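Side-chain contacts in histidine kinase (Methanosarcina mazei, PDB 3LI9), which probably phosphorylates itself on a histidine with ATP in response to signals, which this extracellular double-Cache (PDC-fold) sensor domain is thought to detect: residues Ala22-Tyr25 and Ala26-Asp30; Ile62-Ile65 and Leu66-Pro70; Asp85-Asp88 and Lys89-Asn93; Met193-Asn196 and Thr197-Leu201. All coordinates share one frame; numbering follows the deposited sequence.

Interaction 1 of 4, residues Ala22-Tyr25 and Ala26-Asp30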
# COMPACT_ATOMS: atom_id res chain seq x y z
N ALA A 22 -20.34 3.51 -0.51
CA ALA A 22 -19.12 2.68 -0.64
C ALA A 22 -18.15 3.38 -1.61
O ALA A 22 -16.92 3.37 -1.34
CB ALA A 22 -19.46 1.30 -1.19
N GLY A 23 -18.69 3.96 -2.68
CA GLY A 23 -17.79 4.63 -3.71
C GLY A 23 -17.18 5.87 -3.08
O GLY A 23 -15.96 6.14 -3.26
N ASN A 24 -18.01 6.58 -2.33
CA ASN A 24 -17.53 7.77 -1.61
C ASN A 24 -16.36 7.45 -0.69
O ASN A 24 -15.26 8.07 -0.78
CB ASN A 24 -18.73 8.39 -0.88
CG ASN A 24 -18.45 9.76 -0.32
OD1 ASN A 24 -17.30 10.25 -0.39
ND2 ASN A 24 -19.47 10.38 0.29
N TYR A 25 -16.52 6.45 0.18
CA TYR A 25 -15.43 6.10 1.08
C TYR A 25 -14.24 5.53 0.30
O TYR A 25 -13.13 5.83 0.67
CB TYR A 25 -15.85 5.05 2.11
CG TYR A 25 -16.66 5.63 3.28
CD1 TYR A 25 -16.07 6.55 4.15
CD2 TYR A 25 -17.97 5.20 3.50
CE1 TYR A 25 -16.76 7.07 5.21
CE2 TYR A 25 -18.68 5.70 4.60
CZ TYR A 25 -18.07 6.62 5.42
OH TYR A 25 -18.75 7.15 6.52
N ALA A 26 -14.49 4.74 -0.77
CA ALA A 26 -13.34 4.22 -1.54
C ALA A 26 -12.51 5.40 -2.05
O ALA A 26 -11.27 5.36 -1.98
CB ALA A 26 -13.80 3.42 -2.77
N ASN A 27 -13.18 6.43 -2.60
CA ASN A 27 -12.43 7.61 -3.05
C ASN A 27 -11.83 8.46 -1.97
O ASN A 27 -10.76 9.04 -2.18
CB ASN A 27 -13.27 8.42 -4.07
CG ASN A 27 -13.52 7.60 -5.34
OD1 ASN A 27 -14.69 7.27 -5.70
ND2 ASN A 27 -12.47 7.23 -5.99
N GLN A 28 -12.44 8.52 -0.77
CA GLN A 28 -11.75 9.14 0.36
C GLN A 28 -10.43 8.46 0.68
O GLN A 28 -9.39 9.16 0.92
CB GLN A 28 -12.71 9.06 1.58
CG GLN A 28 -13.86 10.08 1.39
CD GLN A 28 -14.83 10.05 2.54
OE1 GLN A 28 -14.39 10.02 3.70
NE2 GLN A 28 -16.13 10.07 2.26
N PHE A 29 -10.44 7.12 0.66
CA PHE A 29 -9.21 6.42 0.99
C PHE A 29 -8.24 6.57 -0.15
O PHE A 29 -7.02 6.63 0.08
CB PHE A 29 -9.48 4.92 1.26
CG PHE A 29 -9.95 4.67 2.67
CD1 PHE A 29 -9.03 4.61 3.74
CD2 PHE A 29 -11.28 4.57 2.96
CE1 PHE A 29 -9.47 4.39 5.05
CE2 PHE A 29 -11.72 4.31 4.24
CZ PHE A 29 -10.84 4.23 5.30
N ASP A 30 -8.74 6.66 -1.37
CA ASP A 30 -7.84 6.77 -2.51
C ASP A 30 -7.05 8.09 -2.51
O ASP A 30 -5.92 8.15 -3.02
CB ASP A 30 -8.63 6.75 -3.81
CG ASP A 30 -7.69 6.73 -5.04
OD1 ASP A 30 -6.82 5.86 -5.10
OD2 ASP A 30 -7.81 7.59 -5.93
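Asn24 and Gln28, one helical turn apart, join their amides over the outside of the helix: Gln28 NE2 gives a hydrogen bond to Asn24 OD1 at 2.9 Å, nearly straight at the hydrogen (170°). The bond is well aimed from one side only. OD1 lies in the amide plane of Gln28, whereas NE2 stands above the carbonyl plane of Asn24, 68° out of it, away from the lone-pair directions. Asn24 reaches this position with CG anti to its backbone N (chi1 -169°), while the Gln28 chain runs extended beyond CG, and the two amide planes end steeply turned against each other. The same Gln28 amide lies alongside the Tyr25 ring, with OE1 3.9 Å from CD1 of Tyr25, a loose approach at an oblique angle.

The carbonyl of Tyr25 serves the next turn. Its O accepts from Phe29 N at 3.0 Å and also lies at the edge of the Phe29 ring, 3.2 Å from CD2. That ring lies against Val176 and Val179 of helix 174-180. Replacing Phe29 with alanine would probably leave a gap beside these two valines and take the aromatic edge from the Tyr25 carbonyl. Ala22 rests on Glu254 and Ala26 on Val256 of strand 248-256.

Asn24, Asn27 and Gln28 lie on the exposed side and Ala22, Ala26 and Phe29 on the buried one, with Tyr25 at the border, its ring meeting Phe263. This is an amphipathic stretch of helix 13-48, the long N-terminal helix characteristic of double-Cache sensor domains.

Interaction 2 of 4, residues Ile62-Ile65 and Leu66-Pro70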
# COMPACT_ATOMS: atom_id res chain seq x y z
N ILE A 62 16.04 12.39 1.41
CA ILE A 62 14.99 11.40 1.77
C ILE A 62 14.65 11.55 3.25
O ILE A 62 13.49 11.29 3.62
CB ILE A 62 15.35 9.94 1.47
CG1 ILE A 62 16.67 9.51 2.14
CG2 ILE A 62 15.53 9.82 -0.06
CD1 ILE A 62 17.06 7.93 1.92
N LYS A 63 15.60 11.98 4.08
CA LYS A 63 15.30 12.22 5.51
C LYS A 63 14.35 13.37 5.69
O LYS A 63 13.41 13.29 6.52
CB LYS A 63 16.59 12.51 6.28
CG LYS A 63 16.37 12.62 7.80
CD LYS A 63 17.68 12.74 8.60
CE LYS A 63 18.54 11.52 8.39
NZ LYS A 63 19.91 11.78 8.94
N ARG A 64 14.54 14.42 4.88
CA ARG A 64 13.62 15.58 4.93
C ARG A 64 12.20 15.15 4.50
O ARG A 64 11.20 15.54 5.11
CB ARG A 64 14.17 16.76 4.12
CG ARG A 64 13.27 17.99 4.14
CD ARG A 64 13.26 18.52 5.61
NE ARG A 64 12.60 19.88 5.68
CZ ARG A 64 13.28 21.02 5.45
NH1 ARG A 64 14.54 21.00 5.16
NH2 ARG A 64 12.65 22.19 5.60
N ILE A 65 12.11 14.37 3.41
CA ILE A 65 10.79 13.97 2.92
C ILE A 65 10.13 13.11 4.02
O ILE A 65 8.93 13.21 4.26
CB ILE A 65 10.97 13.16 1.61
CG1 ILE A 65 11.40 14.11 0.49
CG2 ILE A 65 9.60 12.45 1.22
CD1 ILE A 65 11.74 13.38 -0.81
N LEU A 66 10.86 12.23 4.71
CA LEU A 66 10.25 11.43 5.78
C LEU A 66 9.73 12.34 6.91
O LEU A 66 8.60 12.22 7.33
CB LEU A 66 11.29 10.43 6.31
CG LEU A 66 10.79 9.67 7.55
CD1 LEU A 66 9.65 8.74 7.06
CD2 LEU A 66 11.95 8.82 8.06
N ASN A 67 10.57 13.27 7.30
CA ASN A 67 10.24 14.19 8.44
C ASN A 67 9.07 15.08 8.13
O ASN A 67 8.32 15.44 9.11
CB ASN A 67 11.48 14.95 8.91
CG ASN A 67 12.39 14.04 9.78
OD1 ASN A 67 11.89 13.11 10.51
ND2 ASN A 67 13.68 14.29 9.74
N GLU A 68 8.87 15.46 6.87
CA GLU A 68 7.79 16.38 6.50
C GLU A 68 6.48 15.62 6.19
O GLU A 68 5.49 16.24 5.84
CB GLU A 68 8.20 17.16 5.23
CG GLU A 68 9.37 18.18 5.46
CD GLU A 68 9.06 19.32 6.38
OE1 GLU A 68 7.87 19.55 6.72
OE2 GLU A 68 10.00 19.98 6.80
N ASN A 69 6.51 14.28 6.30
CA ASN A 69 5.34 13.48 5.95
C ASN A 69 5.10 12.44 7.03
O ASN A 69 5.51 11.29 6.93
CB ASN A 69 5.60 12.75 4.61
CG ASN A 69 5.45 13.68 3.42
OD1 ASN A 69 4.34 14.04 3.03
ND2 ASN A 69 6.57 14.11 2.83
N PRO A 70 4.39 12.81 8.12
CA PRO A 70 4.22 11.93 9.26
C PRO A 70 3.41 10.67 8.92
O PRO A 70 3.41 9.74 9.74
CB PRO A 70 3.45 12.78 10.31
CG PRO A 70 3.31 14.15 9.72
CD PRO A 70 3.78 14.14 8.24
O HOH W 1 9.82 22.49 5.88
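Arg64 and Glu68 run side by side from successive turns, and the arginine chain can be followed outward. Its CB leads away from the following turn, with CG anti to the backbone N (chi1 -180°), and a bend at chi2 (66°) then brings the chain back beside its partner. CG passes Glu68 CG at 4.1 Å, and CD lies 3.8 Å from Glu68 OE2. At NE comes the salt bridge: 2.8 Å to OE2 of Glu68, close to the guanidinium plane, using the anti lone pair of that oxygen. Beyond CZ, NH2 donates to a water that in turn donates to OE2, so one carboxylate oxygen takes both a direct and a water-mediated link.

Next to this pair, Asn69 folds back on the helix end. Its ND2 donates to Ile65 O at 2.9 Å, a fairly straight (164°) side-chain to backbone bond, and the ND2 atom also passes 3.8 Å from Ile65 CG2.

The charged pair faces outward, whereas Ile65 rests on Ile39 and Leu43 of helix 13-48 as well as Val75. Ile62 and Leu66 fit against strands 74-79 and 105-108, which wedges the end of helix 55-67 between the long helix and the membrane-distal sheet.

Interaction 3 of 4, residues Asp85-Asp88 and Lys89-Asn93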
# COMPACT_ATOMS: atom_id res chain seq x y z
N ASP A 85 26.46 6.85 -9.02
CA ASP A 85 27.65 7.69 -9.12
C ASP A 85 28.92 7.02 -9.63
O ASP A 85 29.96 7.63 -9.62
CB ASP A 85 27.94 8.39 -7.78
CG ASP A 85 28.30 7.39 -6.62
OD1 ASP A 85 28.44 6.19 -6.87
OD2 ASP A 85 28.54 7.85 -5.48
N GLY A 86 28.81 5.78 -10.07
CA GLY A 86 29.94 5.02 -10.60
C GLY A 86 30.96 4.67 -9.52
O GLY A 86 32.09 4.23 -9.86
N ARG A 87 30.61 4.83 -8.23
CA ARG A 87 31.63 4.74 -7.15
C ARG A 87 31.26 3.82 -5.96
O ARG A 87 31.64 4.08 -4.85
CB ARG A 87 31.98 6.13 -6.63
CG ARG A 87 32.73 7.03 -7.70
CD ARG A 87 33.49 8.20 -7.03
NE ARG A 87 32.71 8.88 -6.00
CZ ARG A 87 32.97 8.89 -4.67
NH1 ARG A 87 34.02 8.25 -4.15
NH2 ARG A 87 32.16 9.54 -3.84
N ASP A 88 30.58 2.75 -6.26
CA ASP A 88 30.13 1.81 -5.22
C ASP A 88 31.34 1.32 -4.45
O ASP A 88 31.27 1.01 -3.29
CB ASP A 88 29.38 0.61 -5.78
CG ASP A 88 27.98 0.93 -6.26
OD1 ASP A 88 27.55 2.08 -6.19
OD2 ASP A 88 27.33 0.05 -6.79
N LYS A 89 32.48 1.16 -5.13
CA LYS A 89 33.62 0.64 -4.39
C LYS A 89 34.12 1.49 -3.24
O LYS A 89 34.88 0.99 -2.42
CB LYS A 89 34.80 0.39 -5.37
CG LYS A 89 35.28 1.66 -6.00
CD LYS A 89 36.27 1.39 -7.13
CE LYS A 89 37.00 2.68 -7.36
NZ LYS A 89 37.95 2.49 -8.48
N ASN A 90 33.75 2.77 -3.21
CA ASN A 90 34.25 3.70 -2.24
C ASN A 90 33.28 3.69 -1.05
O ASN A 90 33.53 4.41 -0.10
CB ASN A 90 34.27 5.10 -2.83
CG ASN A 90 35.39 5.27 -3.87
OD1 ASN A 90 36.37 4.57 -3.83
ND2 ASN A 90 35.20 6.14 -4.81
N TYR A 91 32.17 2.97 -1.15
CA TYR A 91 31.12 3.00 -0.06
C TYR A 91 30.83 1.64 0.52
O TYR A 91 29.79 1.42 1.13
CB TYR A 91 29.80 3.69 -0.57
CG TYR A 91 30.09 5.16 -0.85
CD1 TYR A 91 30.07 6.09 0.17
CD2 TYR A 91 30.40 5.60 -2.15
CE1 TYR A 91 30.38 7.44 -0.09
CE2 TYR A 91 30.70 6.92 -2.40
CZ TYR A 91 30.70 7.83 -1.36
OH TYR A 91 31.00 9.16 -1.63
N ILE A 92 31.73 0.68 0.32
CA ILE A 92 31.48 -0.67 0.81
C ILE A 92 31.45 -0.60 2.37
O ILE A 92 32.37 -0.06 3.05
CB ILE A 92 32.67 -1.58 0.32
CG1 ILE A 92 32.54 -1.80 -1.20
CG2 ILE A 92 32.72 -2.92 1.11
CD1 ILE A 92 33.80 -2.57 -1.83
N ASN A 93 30.35 -1.08 2.92
CA ASN A 93 30.12 -1.09 4.37
C ASN A 93 30.26 0.28 5.02
O ASN A 93 30.59 0.38 6.23
CB ASN A 93 31.01 -2.14 5.09
CG ASN A 93 30.63 -3.52 4.70
OD1 ASN A 93 31.49 -4.33 4.25
ND2 ASN A 93 29.37 -3.82 4.82
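Arg87 and Tyr91 meet through the end of the arginine, whose NH2 lies near the plane of the phenol ring, at its edge, while CE2 of Tyr91 sits over one face of the guanidinium. The two planes stand 69° apart. Polar contact between the groups is limited to a weak hydrogen bond from Arg87 NH2 to Tyr91 OH, badly bent at 120°, so its 2.5 Å length should not be read as strength. A bend of the arginine chain at chi3 (-44°) turns the guanidinium back over the loop toward the ring.

Backbone bonds make the turn itself. Asn90 N donates to Arg87 O and Tyr91 N to Asp88 O, both at 3.0 Å, each spanning three residues as in a 3-10 turn. Just before it, Asp85 OD1 accepts from Arg87 N at 2.9 Å, forming an Asx turn, and Gly86 between them has a positive phi. This pair of turns belongs to the long connection between strands 74-79 and 105-108 of the Cache domain, at one extremity of the elongated chain.

Both aspartates form salt bridges through OD1 to Arg55 NH2; a separate hydrogen bond runs from Asp82 N to Asp88 OD2.

The Tyr91 ring meets that of His97. Among the looser contacts, Asp85 OD2 comes to 3.9 Å from Tyr91 CE2, and Ile92 CG1 lies 3.7 Å from Asp88 O.

Interaction 4 of 4, residues Met193-Asn196 and Thr197-Leu201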
# COMPACT_ATOMS: atom_id res chain seq x y z
N MSE A 193 -11.74 -2.46 4.76
CA MSE A 193 -11.02 -2.32 3.50
C MSE A 193 -10.25 -3.58 3.25
O MSE A 193 -9.80 -4.23 4.21
CB MSE A 193 -10.02 -1.13 3.55
CG MSE A 193 -10.71 0.12 3.50
SE MSE A 193 -10.44 0.81 1.61
CE MSE A 193 -8.80 1.38 2.23
N VAL A 194 -10.06 -3.94 1.98
CA VAL A 194 -9.19 -5.06 1.61
C VAL A 194 -8.18 -4.65 0.56
O VAL A 194 -8.40 -3.66 -0.17
CB VAL A 194 -9.97 -6.34 1.12
CG1 VAL A 194 -10.96 -6.84 2.26
CG2 VAL A 194 -10.78 -6.03 -0.14
N SER A 195 -7.12 -5.43 0.45
CA SER A 195 -6.14 -5.18 -0.60
C SER A 195 -6.66 -5.79 -1.96
O SER A 195 -7.75 -6.39 -2.02
CB SER A 195 -4.81 -5.83 -0.23
OG SER A 195 -4.98 -7.25 -0.32
N ASN A 196 -5.85 -5.65 -2.99
CA ASN A 196 -6.23 -6.13 -4.31
C ASN A 196 -6.42 -7.67 -4.28
O ASN A 196 -7.29 -8.21 -4.98
CB ASN A 196 -5.17 -5.78 -5.33
CG ASN A 196 -5.59 -6.21 -6.73
OD1 ASN A 196 -6.63 -5.74 -7.25
ND2 ASN A 196 -4.84 -7.08 -7.29
N THR A 197 -5.66 -8.36 -3.44
CA THR A 197 -5.84 -9.83 -3.34
C THR A 197 -6.78 -10.19 -2.20
O THR A 197 -6.87 -11.35 -1.83
CB THR A 197 -4.49 -10.56 -3.15
OG1 THR A 197 -3.81 -10.09 -1.94
CG2 THR A 197 -3.56 -10.33 -4.38
N GLY A 198 -7.54 -9.22 -1.67
CA GLY A 198 -8.61 -9.52 -0.77
C GLY A 198 -8.17 -9.63 0.69
O GLY A 198 -9.01 -9.99 1.52
N ILE A 199 -6.93 -9.25 1.00
CA ILE A 199 -6.49 -9.33 2.42
C ILE A 199 -7.08 -8.19 3.25
O ILE A 199 -7.06 -7.00 2.82
CB ILE A 199 -4.98 -9.16 2.49
CG1 ILE A 199 -4.27 -10.27 1.69
CG2 ILE A 199 -4.51 -9.19 3.95
CD1 ILE A 199 -4.46 -11.69 2.35
N PHE A 200 -7.60 -8.51 4.43
CA PHE A 200 -8.16 -7.46 5.27
C PHE A 200 -7.14 -6.44 5.64
O PHE A 200 -6.08 -6.77 6.17
CB PHE A 200 -8.80 -8.05 6.60
CG PHE A 200 -10.09 -8.81 6.34
CD1 PHE A 200 -11.30 -8.16 6.42
CD2 PHE A 200 -10.03 -10.17 6.06
CE1 PHE A 200 -12.56 -8.82 6.17
CE2 PHE A 200 -11.27 -10.87 5.79
CZ PHE A 200 -12.50 -10.19 5.83
N LEU A 201 -7.52 -5.17 5.45
CA LEU A 201 -6.65 -4.09 5.97
C LEU A 201 -7.25 -3.55 7.31
O LEU A 201 -6.64 -2.69 7.97
CB LEU A 201 -6.64 -2.89 5.02
CG LEU A 201 -6.11 -3.40 3.63
CD1 LEU A 201 -5.97 -2.27 2.68
CD2 LEU A 201 -4.84 -4.24 3.73
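Ser195 OG reaches across a tight reversal to accept a hydrogen bond from Ile199 N at 3.1 Å, somewhat bent at 144°. The hydroxyl oxygen sits between the backbone N and the carbonyl carbon (chi1 70°), which points it at the returning chain, and it also passes 3.4 Å from Ile199 CB. Its strongest polar partner is Glu141, whose OE1 also bonds Thr197 OG1, so one carboxylate oxygen holds two hydroxyls of the turn. An alanine in place of Ser195 would probably leave Ile199 N without this acceptor and Glu141 OE1 with one hydroxyl fewer.

Backbone bonds set the frame. Gly198 N donates to Ser195 O at 2.9 Å, closing a type I beta turn, and the positive phi of Gly198 would jam a CB against the preceding carbonyl. Ser195 N to Ile199 O and Leu201 N to O of Met193 (present as selenomethionine), each 2.8 Å, then flank Val194 and Phe200, a single antiparallel bridge. Val194 CA adds a CA-H...O contact to the Ile199 carbonyl.

Apolar contacts fill the sides. Leu201 CB packs 4.1 Å from Met193 CB, and Val194 CG1 approaches the Phe200 ring obliquely, 4.4 Å from CD1; that ring also meets Phe192 and Trp209.

The hairpin-like reversal leaves the end of strand 190-194, an outer strand of the four-stranded sheet. Met193 and Leu201 lie against Val176 of helix 174-180, while Phe263 and Phe261 of strand 261-268 touch them in turn.

Along the chain the four contacts follow in series, and none nests within or crosses another. Interactions 1 and 2 lie along helices and close no loop beyond a helical turn; interactions 3 and 4 close short reversals. Interaction 1 belongs to helix 13-48 near the N terminus; interaction 2 ends helix 55-67, which packs on a later part of that helix, and the centres of interactions 1 and 2 lie about 26 Å apart. Interaction 3 shapes a loop beyond the seven-stranded sheet, about 45 Å from interaction 1 centre to centre. Interaction 4 returns to the four-stranded sheet and touches interaction 1, Phe29 CG meeting Met193 CE at 3.5 Å. The long helix thus connects both sheet regions of the sensor.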